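Dihydropteroate synthase (Xanthomonas albilineans, PDB 6Q62) probably catalyses the condensation of 4-aminobenzoate with 6-hydroxymethyl-7,8-dihydropterin diphosphate, giving 7,8-dihydropteroate, the immediate precursor of folates. Local coordinates at residues P97-T102 with A116-D121; L60-E65 with P85-L90; V107-V112 with V134-V139; P140-H145 with L188-F193. All coordinates share one frame; numbering follows the deposited sequence.

Contact 1 (P97-T102 with A116-D121); sequences PLSVDT and AGMIND. With 6GU (6-chloroguanine), chain E.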
# COMPACT_ATOMS: atom_id res chain seq x y z
N PRO A 97 -13.66 13.57 15.89
CA PRO A 97 -14.10 14.77 15.20
C PRO A 97 -14.96 14.35 14.01
O PRO A 97 -14.70 13.31 13.37
CB PRO A 97 -12.79 15.39 14.71
CG PRO A 97 -11.74 14.78 15.54
CD PRO A 97 -12.19 13.43 15.85
N LEU A 98 -16.00 15.13 13.72
CA LEU A 98 -16.90 14.86 12.62
C LEU A 98 -16.89 16.02 11.65
O LEU A 98 -17.05 17.17 12.05
CB LEU A 98 -18.34 14.62 13.11
CG LEU A 98 -18.53 13.55 14.17
CD1 LEU A 98 -19.94 13.55 14.67
CD2 LEU A 98 -18.17 12.14 13.63
N SER A 99 -16.71 15.71 10.37
CA SER A 99 -16.74 16.70 9.31
C SER A 99 -18.05 16.54 8.54
O SER A 99 -18.58 15.44 8.42
CB SER A 99 -15.57 16.46 8.37
OG SER A 99 -15.68 17.24 7.18
N VAL A 100 -18.59 17.67 8.06
CA VAL A 100 -19.76 17.64 7.20
C VAL A 100 -19.29 18.03 5.80
O VAL A 100 -18.66 19.10 5.61
CB VAL A 100 -20.95 18.50 7.72
CG1 VAL A 100 -20.56 19.99 7.91
CG2 VAL A 100 -22.18 18.35 6.82
N ASP A 101 -19.56 17.18 4.84
CA ASP A 101 -19.16 17.40 3.45
C ASP A 101 -20.34 18.06 2.72
O ASP A 101 -21.30 17.39 2.30
CB ASP A 101 -18.80 16.04 2.84
CG ASP A 101 -18.39 16.00 1.40
OD1 ASP A 101 -18.50 17.02 0.72
OD2 ASP A 101 -17.96 14.92 0.95
N THR A 102 -20.31 19.40 2.66
CA THR A 102 -21.39 20.17 2.03
C THR A 102 -20.82 21.48 1.49
O THR A 102 -19.80 21.95 2.01
CB THR A 102 -22.49 20.45 3.05
OG1 THR A 102 -23.60 21.09 2.38
CG2 THR A 102 -22.03 21.33 4.24
N ALA A 116 -21.34 18.64 14.25
CA ALA A 116 -20.20 18.59 13.36
C ALA A 116 -19.15 19.59 13.85
O ALA A 116 -19.51 20.65 14.37
CB ALA A 116 -20.61 18.91 11.93
N GLY A 117 -17.87 19.23 13.69
CA GLY A 117 -16.74 20.03 14.13
C GLY A 117 -15.83 20.51 13.03
O GLY A 117 -14.80 21.13 13.31
N MET A 118 -16.20 20.28 11.78
CA MET A 118 -15.37 20.66 10.64
C MET A 118 -16.29 20.68 9.44
O MET A 118 -17.27 19.93 9.40
CB MET A 118 -14.21 19.63 10.43
CG MET A 118 -13.44 19.81 9.12
SD MET A 118 -12.18 18.51 8.84
CE MET A 118 -11.09 18.86 10.19
N ILE A 119 -15.95 21.50 8.46
CA ILE A 119 -16.70 21.62 7.21
C ILE A 119 -15.75 21.25 6.10
O ILE A 119 -14.63 21.75 6.04
CB ILE A 119 -17.29 23.05 7.02
CG1 ILE A 119 -18.38 23.29 8.10
CG2 ILE A 119 -17.89 23.25 5.60
CD1 ILE A 119 -18.66 24.75 8.42
N ASN A 120 -16.20 20.34 5.22
CA ASN A 120 -15.39 19.93 4.07
C ASN A 120 -16.15 20.44 2.86
O ASN A 120 -17.20 19.91 2.52
CB ASN A 120 -15.20 18.40 4.05
CG ASN A 120 -14.64 17.94 2.74
OD1 ASN A 120 -13.97 18.70 2.06
ND2 ASN A 120 -14.92 16.69 2.36
N ASP A 121 -15.64 21.51 2.25
CA ASP A 121 -16.36 22.15 1.16
C ASP A 121 -15.71 22.00 -0.22
O ASP A 121 -14.74 22.68 -0.51
CB ASP A 121 -16.57 23.63 1.49
CG ASP A 121 -17.46 24.38 0.51
OD1 ASP A 121 -17.94 23.76 -0.46
OD2 ASP A 121 -17.65 25.58 0.69
CL6 6GU E . -11.02 14.31 -2.98
N1 6GU E . -11.72 15.82 -1.15
C2 6GU E . -12.73 16.40 -0.38
N2 6GU E . -12.30 17.36 0.43
N3 6GU E . -14.07 16.08 -0.42
C4 6GU E . -14.38 15.11 -1.35
C5 6GU E . -13.41 14.49 -2.19
C6 6GU E . -12.13 14.92 -2.01
N7 6GU E . -14.05 13.58 -3.03
C8 6GU E . -15.39 13.68 -2.67
N9 6GU E . -15.62 14.57 -1.67
O HOH W 1 -18.72 19.66 0.02

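Contact 2 (L60-E65 with P85-L90); sequences LDIGGE and PVIERL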
# COMPACT_ATOMS: atom_id res chain seq x y z
N LEU A 60 -14.48 11.40 10.79
CA LEU A 60 -15.48 10.91 9.85
C LEU A 60 -16.02 12.07 9.03
O LEU A 60 -16.29 13.12 9.58
CB LEU A 60 -16.63 10.21 10.58
CG LEU A 60 -16.23 9.00 11.46
CD1 LEU A 60 -17.45 8.46 12.18
CD2 LEU A 60 -15.57 7.89 10.62
N ASP A 61 -16.15 11.89 7.71
CA ASP A 61 -16.67 12.92 6.83
C ASP A 61 -18.06 12.45 6.38
O ASP A 61 -18.17 11.49 5.62
CB ASP A 61 -15.77 13.08 5.62
CG ASP A 61 -16.12 14.28 4.75
OD1 ASP A 61 -16.42 15.35 5.32
OD2 ASP A 61 -16.09 14.13 3.50
N ILE A 62 -19.09 13.16 6.83
CA ILE A 62 -20.50 12.79 6.60
C ILE A 62 -21.05 13.67 5.47
O ILE A 62 -21.05 14.89 5.60
CB ILE A 62 -21.29 12.97 7.92
CG1 ILE A 62 -20.67 12.07 9.02
CG2 ILE A 62 -22.80 12.63 7.73
CD1 ILE A 62 -20.93 12.56 10.44
N GLY A 63 -21.48 13.04 4.39
CA GLY A 63 -22.00 13.78 3.24
C GLY A 63 -23.30 13.22 2.74
O GLY A 63 -23.48 12.00 2.71
N GLY A 64 -24.21 14.10 2.32
CA GLY A 64 -25.50 13.65 1.82
C GLY A 64 -25.71 13.94 0.35
O GLY A 64 -26.81 13.73 -0.16
N GLU A 65 -24.67 14.46 -0.34
CA GLU A 65 -24.76 14.82 -1.76
C GLU A 65 -23.52 14.37 -2.53
O GLU A 65 -22.42 14.84 -2.25
CB GLU A 65 -24.99 16.35 -1.88
CG GLU A 65 -25.15 16.85 -3.31
CD GLU A 65 -25.58 18.29 -3.45
OE1 GLU A 65 -25.20 19.11 -2.58
OE2 GLU A 65 -26.27 18.61 -4.44
N PRO A 85 -29.57 13.69 11.07
CA PRO A 85 -29.77 12.57 12.01
C PRO A 85 -28.49 11.73 12.16
O PRO A 85 -28.21 11.22 13.24
CB PRO A 85 -30.92 11.78 11.40
CG PRO A 85 -31.54 12.68 10.40
CD PRO A 85 -30.48 13.59 9.91
N VAL A 86 -27.69 11.61 11.08
CA VAL A 86 -26.43 10.86 11.12
C VAL A 86 -25.41 11.54 12.03
O VAL A 86 -24.80 10.88 12.88
CB VAL A 86 -25.87 10.60 9.70
CG1 VAL A 86 -24.48 9.94 9.74
CG2 VAL A 86 -26.85 9.74 8.92
N ILE A 87 -25.26 12.88 11.90
CA ILE A 87 -24.36 13.63 12.77
C ILE A 87 -24.83 13.51 14.24
O ILE A 87 -24.01 13.27 15.12
CB ILE A 87 -24.27 15.12 12.32
CG1 ILE A 87 -23.56 15.20 10.95
CG2 ILE A 87 -23.54 15.98 13.37
CD1 ILE A 87 -23.78 16.48 10.21
N GLU A 88 -26.15 13.66 14.49
CA GLU A 88 -26.67 13.60 15.88
C GLU A 88 -26.35 12.25 16.53
O GLU A 88 -25.89 12.19 17.67
CB GLU A 88 -28.19 13.87 15.90
CG GLU A 88 -28.54 15.30 15.54
CD GLU A 88 -30.01 15.64 15.43
OE1 GLU A 88 -30.81 14.72 15.15
OE2 GLU A 88 -30.37 16.83 15.60
N ARG A 89 -26.51 11.17 15.77
CA ARG A 89 -26.23 9.82 16.28
C ARG A 89 -24.74 9.56 16.44
O ARG A 89 -24.32 9.05 17.47
CB ARG A 89 -26.90 8.76 15.41
CG ARG A 89 -28.40 8.65 15.66
CD ARG A 89 -29.17 8.27 14.41
NE ARG A 89 -30.60 8.05 14.66
CZ ARG A 89 -31.53 9.01 14.67
NH1 ARG A 89 -31.21 10.27 14.44
NH2 ARG A 89 -32.80 8.70 14.91
N LEU A 90 -23.92 9.94 15.43
CA LEU A 90 -22.48 9.73 15.51
C LEU A 90 -21.78 10.59 16.58
O LEU A 90 -20.83 10.12 17.19
CB LEU A 90 -21.79 9.90 14.13
CG LEU A 90 -22.06 8.79 13.10
CD1 LEU A 90 -21.44 9.15 11.76
CD2 LEU A 90 -21.52 7.40 13.57

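Contact 3 (V107-V112 with V134-V139); sequences VMRAAV and VADLRV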
# COMPACT_ATOMS: atom_id res chain seq x y z
N VAL A 107 -26.63 24.07 5.41
CA VAL A 107 -26.26 22.73 5.90
C VAL A 107 -25.07 22.88 6.83
O VAL A 107 -25.03 22.23 7.87
CB VAL A 107 -25.96 21.75 4.74
CG1 VAL A 107 -25.61 20.35 5.28
CG2 VAL A 107 -27.17 21.66 3.79
N MET A 108 -24.12 23.77 6.50
CA MET A 108 -22.97 24.00 7.39
C MET A 108 -23.43 24.42 8.78
O MET A 108 -22.98 23.85 9.77
CB MET A 108 -22.04 25.08 6.81
CG MET A 108 -21.47 24.73 5.46
SD MET A 108 -20.41 26.08 4.89
CE MET A 108 -20.10 25.57 3.24
N ARG A 109 -24.34 25.43 8.85
CA ARG A 109 -24.83 25.91 10.15
C ARG A 109 -25.59 24.85 10.91
O ARG A 109 -25.36 24.66 12.10
CB ARG A 109 -25.70 27.15 9.95
CG ARG A 109 -24.92 28.35 9.41
CD ARG A 109 -25.82 29.56 9.36
NE ARG A 109 -25.13 30.75 8.86
CZ ARG A 109 -24.48 31.61 9.63
NH1 ARG A 109 -24.35 31.39 10.94
NH2 ARG A 109 -23.91 32.67 9.09
N ALA A 110 -26.53 24.17 10.24
CA ALA A 110 -27.34 23.13 10.88
C ALA A 110 -26.47 21.95 11.34
O ALA A 110 -26.68 21.41 12.43
CB ALA A 110 -28.44 22.64 9.94
N ALA A 111 -25.48 21.57 10.53
CA ALA A 111 -24.60 20.45 10.87
C ALA A 111 -23.74 20.75 12.08
O ALA A 111 -23.65 19.90 12.97
CB ALA A 111 -23.74 20.08 9.68
N VAL A 112 -23.18 21.97 12.17
CA VAL A 112 -22.39 22.37 13.34
C VAL A 112 -23.28 22.43 14.59
O VAL A 112 -22.87 21.93 15.63
CB VAL A 112 -21.58 23.65 13.10
CG1 VAL A 112 -20.91 24.14 14.39
CG2 VAL A 112 -20.52 23.42 12.02
N VAL A 134 -18.81 29.97 7.86
CA VAL A 134 -17.59 29.42 8.46
C VAL A 134 -16.94 30.44 9.42
O VAL A 134 -16.53 30.02 10.52
CB VAL A 134 -16.62 28.84 7.40
CG1 VAL A 134 -15.33 28.38 8.03
CG2 VAL A 134 -17.29 27.68 6.67
N ALA A 135 -16.96 31.76 9.07
CA ALA A 135 -16.40 32.79 9.96
C ALA A 135 -17.16 32.78 11.30
O ALA A 135 -16.53 32.82 12.35
CB ALA A 135 -16.46 34.15 9.30
N ASP A 136 -18.52 32.64 11.27
CA ASP A 136 -19.36 32.58 12.47
C ASP A 136 -19.20 31.30 13.25
O ASP A 136 -19.30 31.30 14.49
CB ASP A 136 -20.85 32.67 12.06
CG ASP A 136 -21.39 34.03 11.70
OD1 ASP A 136 -20.64 35.02 11.83
OD2 ASP A 136 -22.57 34.11 11.27
N LEU A 137 -19.09 30.17 12.54
CA LEU A 137 -19.07 28.87 13.19
C LEU A 137 -17.77 28.53 13.92
O LEU A 137 -17.81 27.71 14.83
CB LEU A 137 -19.44 27.76 12.20
CG LEU A 137 -20.90 27.84 11.69
CD1 LEU A 137 -21.09 27.00 10.43
CD2 LEU A 137 -21.91 27.47 12.79
N ARG A 138 -16.65 29.14 13.54
CA ARG A 138 -15.34 28.94 14.18
C ARG A 138 -14.92 27.46 14.23
O ARG A 138 -14.48 26.95 15.27
CB ARG A 138 -15.30 29.60 15.59
CG ARG A 138 -15.58 31.11 15.53
CD ARG A 138 -15.16 31.77 16.83
NE ARG A 138 -15.79 33.07 17.02
CZ ARG A 138 -15.33 34.21 16.52
NH1 ARG A 138 -14.25 34.22 15.75
NH2 ARG A 138 -15.97 35.35 16.75
N VAL A 139 -15.11 26.76 13.11
CA VAL A 139 -14.69 25.38 12.98
C VAL A 139 -13.67 25.30 11.83
O VAL A 139 -13.73 26.12 10.91
CB VAL A 139 -15.89 24.38 12.70
CG1 VAL A 139 -16.82 24.25 13.91
CG2 VAL A 139 -16.67 24.77 11.45

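Contact 4 (P140-H145 with L188-F193); sequences PVVLMH and LIDPGF. With 6GU (6-chloroguanine), chain E.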
# COMPACT_ATOMS: atom_id res chain seq x y z
N PRO A 140 -12.82 24.23 11.79
CA PRO A 140 -11.92 24.07 10.65
C PRO A 140 -12.69 23.87 9.35
O PRO A 140 -13.80 23.33 9.35
CB PRO A 140 -11.10 22.82 11.00
CG PRO A 140 -11.19 22.73 12.53
CD PRO A 140 -12.57 23.22 12.83
N VAL A 141 -12.05 24.20 8.23
CA VAL A 141 -12.71 24.08 6.92
C VAL A 141 -11.72 23.61 5.87
O VAL A 141 -10.60 24.12 5.81
CB VAL A 141 -13.44 25.38 6.48
CG1 VAL A 141 -12.45 26.56 6.40
CG2 VAL A 141 -14.15 25.18 5.13
N VAL A 142 -12.15 22.68 5.03
CA VAL A 142 -11.34 22.21 3.92
C VAL A 142 -11.73 23.00 2.68
O VAL A 142 -12.90 22.99 2.30
CB VAL A 142 -11.54 20.69 3.64
CG1 VAL A 142 -10.66 20.23 2.47
CG2 VAL A 142 -11.30 19.83 4.88
N LEU A 143 -10.74 23.61 2.02
CA LEU A 143 -10.93 24.32 0.77
C LEU A 143 -10.41 23.45 -0.35
O LEU A 143 -9.21 23.24 -0.48
CB LEU A 143 -10.18 25.67 0.81
CG LEU A 143 -10.46 26.59 2.04
CD1 LEU A 143 -9.53 27.81 2.01
CD2 LEU A 143 -11.94 27.07 2.08
N MET A 144 -11.31 22.91 -1.15
CA MET A 144 -10.93 22.00 -2.22
C MET A 144 -10.94 22.70 -3.57
O MET A 144 -11.68 23.67 -3.76
CB MET A 144 -11.90 20.81 -2.22
CG MET A 144 -11.38 19.58 -2.99
SD MET A 144 -12.70 18.41 -3.41
CE MET A 144 -13.38 19.22 -4.87
N HIS A 145 -10.13 22.20 -4.52
CA HIS A 145 -10.15 22.73 -5.87
C HIS A 145 -11.09 21.93 -6.75
O HIS A 145 -11.01 20.71 -6.84
CB HIS A 145 -8.75 22.73 -6.52
CG HIS A 145 -8.79 23.13 -7.98
ND1 HIS A 145 -8.97 22.19 -8.99
CD2 HIS A 145 -8.72 24.36 -8.55
CE1 HIS A 145 -8.99 22.87 -10.13
NE2 HIS A 145 -8.84 24.17 -9.92
N LEU A 188 -7.64 24.10 5.83
CA LEU A 188 -7.00 22.93 5.23
C LEU A 188 -7.23 23.14 3.74
O LEU A 188 -8.20 23.80 3.37
CB LEU A 188 -7.66 21.61 5.65
CG LEU A 188 -7.56 21.25 7.15
CD1 LEU A 188 -8.78 21.69 7.89
CD2 LEU A 188 -7.41 19.75 7.31
N ILE A 189 -6.32 22.60 2.91
CA ILE A 189 -6.51 22.71 1.45
C ILE A 189 -6.49 21.33 0.83
O ILE A 189 -5.97 20.39 1.43
CB ILE A 189 -5.53 23.68 0.77
CG1 ILE A 189 -4.04 23.24 1.00
CG2 ILE A 189 -5.83 25.12 1.22
CD1 ILE A 189 -3.00 24.10 0.26
N ASP A 190 -7.07 21.20 -0.36
CA ASP A 190 -7.15 19.90 -1.00
C ASP A 190 -7.12 20.15 -2.51
O ASP A 190 -7.94 20.94 -3.00
CB ASP A 190 -8.49 19.28 -0.56
CG ASP A 190 -8.81 17.92 -1.11
OD1 ASP A 190 -8.26 17.55 -2.18
OD2 ASP A 190 -9.64 17.24 -0.52
N PRO A 191 -6.24 19.47 -3.26
CA PRO A 191 -6.19 19.68 -4.73
C PRO A 191 -7.39 19.15 -5.49
O PRO A 191 -7.49 19.37 -6.71
CB PRO A 191 -4.91 18.95 -5.15
CG PRO A 191 -4.75 17.88 -4.14
CD PRO A 191 -5.20 18.49 -2.83
N GLY A 192 -8.24 18.39 -4.82
CA GLY A 192 -9.45 17.86 -5.43
C GLY A 192 -9.21 16.82 -6.49
O GLY A 192 -9.60 17.01 -7.65
N PHE A 193 -8.51 15.73 -6.11
CA PHE A 193 -8.25 14.68 -7.09
C PHE A 193 -9.56 14.17 -7.71
O PHE A 193 -10.54 13.95 -6.99
CB PHE A 193 -7.48 13.52 -6.44
CG PHE A 193 -6.08 13.88 -6.04
CD1 PHE A 193 -5.08 13.99 -6.99
CD2 PHE A 193 -5.72 14.00 -4.70
CE1 PHE A 193 -3.76 14.30 -6.62
CE2 PHE A 193 -4.40 14.29 -4.32
CZ PHE A 193 -3.42 14.43 -5.29
CL6 6GU E . -11.02 14.31 -2.98
N1 6GU E . -11.72 15.82 -1.15
C2 6GU E . -12.73 16.40 -0.38
N2 6GU E . -12.30 17.36 0.43
N3 6GU E . -14.07 16.08 -0.42
C4 6GU E . -14.38 15.11 -1.35
C5 6GU E . -13.41 14.49 -2.19
C6 6GU E . -12.13 14.92 -2.01
N7 6GU E . -14.05 13.58 -3.03
C8 6GU E . -15.39 13.68 -2.67
N9 6GU E . -15.62 14.57 -1.67

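Contact 1 (P97-T102 with A116-D121)
Strands 98-101 and 118-121 run side by side and parallel in the barrel sheet, their directions 31° apart, joined by helix 105-114 in a beta-alpha-beta crossover. The tight part is the backbone ladder. Gly117 N meets Leu98 O in the carbonyl plane, Val100 N gives to Met118 O, and Asn120 N points almost straight at Val100 O (2.8 Å, 175° at the hydrogen). On the helix-facing side Val100 and Ile119 lie alongside each other, pointing the same way, with Val100 CG1 4.0 Å from Ile119 CG1; branched aliphatic residues suit a strand packed under helices. The barrel-interior side carries Ser99, Asp101 and Asn120. Ser99 OG sits 3.4 Å from Asn120 CB, but its hydrogen bond goes to Asp61. Toward the C-terminal end the ladder loosens: Thr102 N to Asn120 O is long and weak, and a water enters, donating to Asp101 OD1 (2.7 Å) and to Asn120 O. Asn120 has CG anti to its backbone N (chi1 168°), which carries the amide to the ligand. There OD1 accepts from N2 of 6-chloroguanine at 2.7 Å, while ND2 donates to its N3 at 3.0 Å and also to Asp61 OD2. A primary amide, donor and acceptor in one plane, thus reads the matching N2-N3 edge of the base, consistent with recognition of the pterin ring of the natural substrate.

Contact 2 (L60-E65 with P85-L90)
In the alpha/beta barrel of this enzyme, helix 76-93 lies against the outside of the parallel sheet, and here its 85-90 turns pack on strand 59-63 at an axis distance of 9.5 Å. The two run nearly antiparallel, at 154°, as a helix returning the chain to the start of the next strand must. Ile62 is the central side chain. Its two branches divide the work: CG2, anti to the backbone N, reaches Val86 CG1 at 3.8 Å, while CD1, at the end of the other branch, enters between Ile87 and Leu90. There Ile62 CD1 lies 3.8 Å from Ile87 CG1 and 3.7 Å from Leu90 CD1, with the Ile62 and Leu90 side chains sliding past each other in opposite directions. Leu90 CD1 also meets Leu60 CD1 at 4.1 Å, those two side chains crossing at about a right angle. Forked aliphatic groups suit this seam because they fill it without leaving a polar atom to satisfy. Asp61, between the two on the strand, belongs to the other face, where it forms a salt bridge with Arg261. An aliphatic strand face covered by the following helix, with the intervening residue turned into the barrel, is typical of the beta-alpha units of a TIM barrel; here that inward residue is polar.

Contact 3 (V107-V112 with V134-V139)
Asp136 OD2 is gripped twice, by both terminal nitrogens of Arg109. The closer bond, from Arg109 NH2 to Asp136 OD2, is 2.9 Å long with 160° at the hydrogen; the second, from Arg109 NH1 to the same oxygen, is 3.3 Å and more bent. The guanidinium thus approaches end-on with OD2 in its own plane, but the carboxylate is turned 61° against that plane. NH1 meets the anti lone pair of OD2, whereas NH2 comes from above the carboxylate plane. Arg109 reaches across because its chain is extended from CG to NE, and NH2 has a second partner in Asp132, so two acids of helix 130-137 share one arginine. Beneath this salt bridge lies the apolar seam. Leu137 splits its methyls: CD1 rests 3.7 Å from the backbone Met108 O, and CD2 lies 3.8 Å from Val112 CG1. Just past the end of helix 130-137, Val139 meets Val112 tip to tip, CG1 to CG1 at 4.1 Å. At the inner side the extended Met108 chain brings SD to 3.9 Å from Val134 CG2, its flexible thioether fitting between helix and sheet. A long arginine suits the outer side because it can span the gap to a short acid, while Leu and Val fill the seam. Helices 105-114 and 130-137 are neighbours on the barrel's outer layer: Met108, Val134 and Val139 all rest on Ile119 of strand 118-121, while helix 76-93 flanks 105-114 through Val107, Ala110 and Ala111.

Contact 4 (P140-H145 with L188-F193)
Gly192 turns with positive phi (68°) right beside His145, in a place where a side chain would collide with His145 O; its CA instead approaches that oxygen at 3.5 Å in a nearly straight CA-H...O contact. The turn is fastened by Asp190, whose OD1 accepts from Gly192 N at 2.8 Å, an Asx turn. It ends the pairing of parallel strands 141-144 and 187-190, which carry a regular ladder: Leu188 N to Val141 O, Leu143 N to Leu188 O, Asp190 N to Leu143 O, and finally His145 N to Asp190 O, which lies nearly along the carbonyl axis. On the side of Leu143 and Ile189 the sheet meets helix 162-179. On the other, Val142, Met144 and Asp190 line the pocket. Val142 CG2 packs 4.1 Å from Leu188 CB, while its CG1, anti to the backbone N, turns to Asp190 CB (3.8 Å). Met144 and Asp190 lie alongside, pointing the same way, with Met144 CG 3.6 Å from Asp190 CG. The methionine chain, extended through chi2, sets its soft sulfur SD 3.6 Å from N1 of 6-chloroguanine; the bend at chi3 (80°) turns only the terminal methyl. Asp190 places CG anti to its backbone N (chi1 179°), sending OD2 to the base: it accepts from N2 at 2.8 Å and lies 2.6 Å from N1. One carboxylate therefore does two jobs, OD1 shaping the loop and OD2 meeting the ligand. Holding OD1 with a backbone N-H would help fix the carboxylate's rotation, and an acid here is consistent with selection of an amino-bearing ring such as a pterin.

How the contacts relate
Contacts 1, 2 and 4 share one parallel sheet. Strands 59-63 and 98-101 join contact 2 to contact 1 through Ser99 N and Leu60 O, 2.7 Å apart, and strands 118-121 and 141-144 join contact 1 to contact 4, with Val142 N 2.8 Å from Ile119 O. Contact 3 lies outside this sheet, its centre about 9 Å from that of contact 1; Ala111 O lies 2.9 Å from Ala116 N, where helix 105-114 leads into the next strand. Only contacts 1 and 4 touch 6-chloroguanine, and its N2 is shared between them by Asn120 and Asp190. The side chains of Ile62, under helix 76-93, and Met108, in the helical layer, stay about 11 and 12 Å from the ligand.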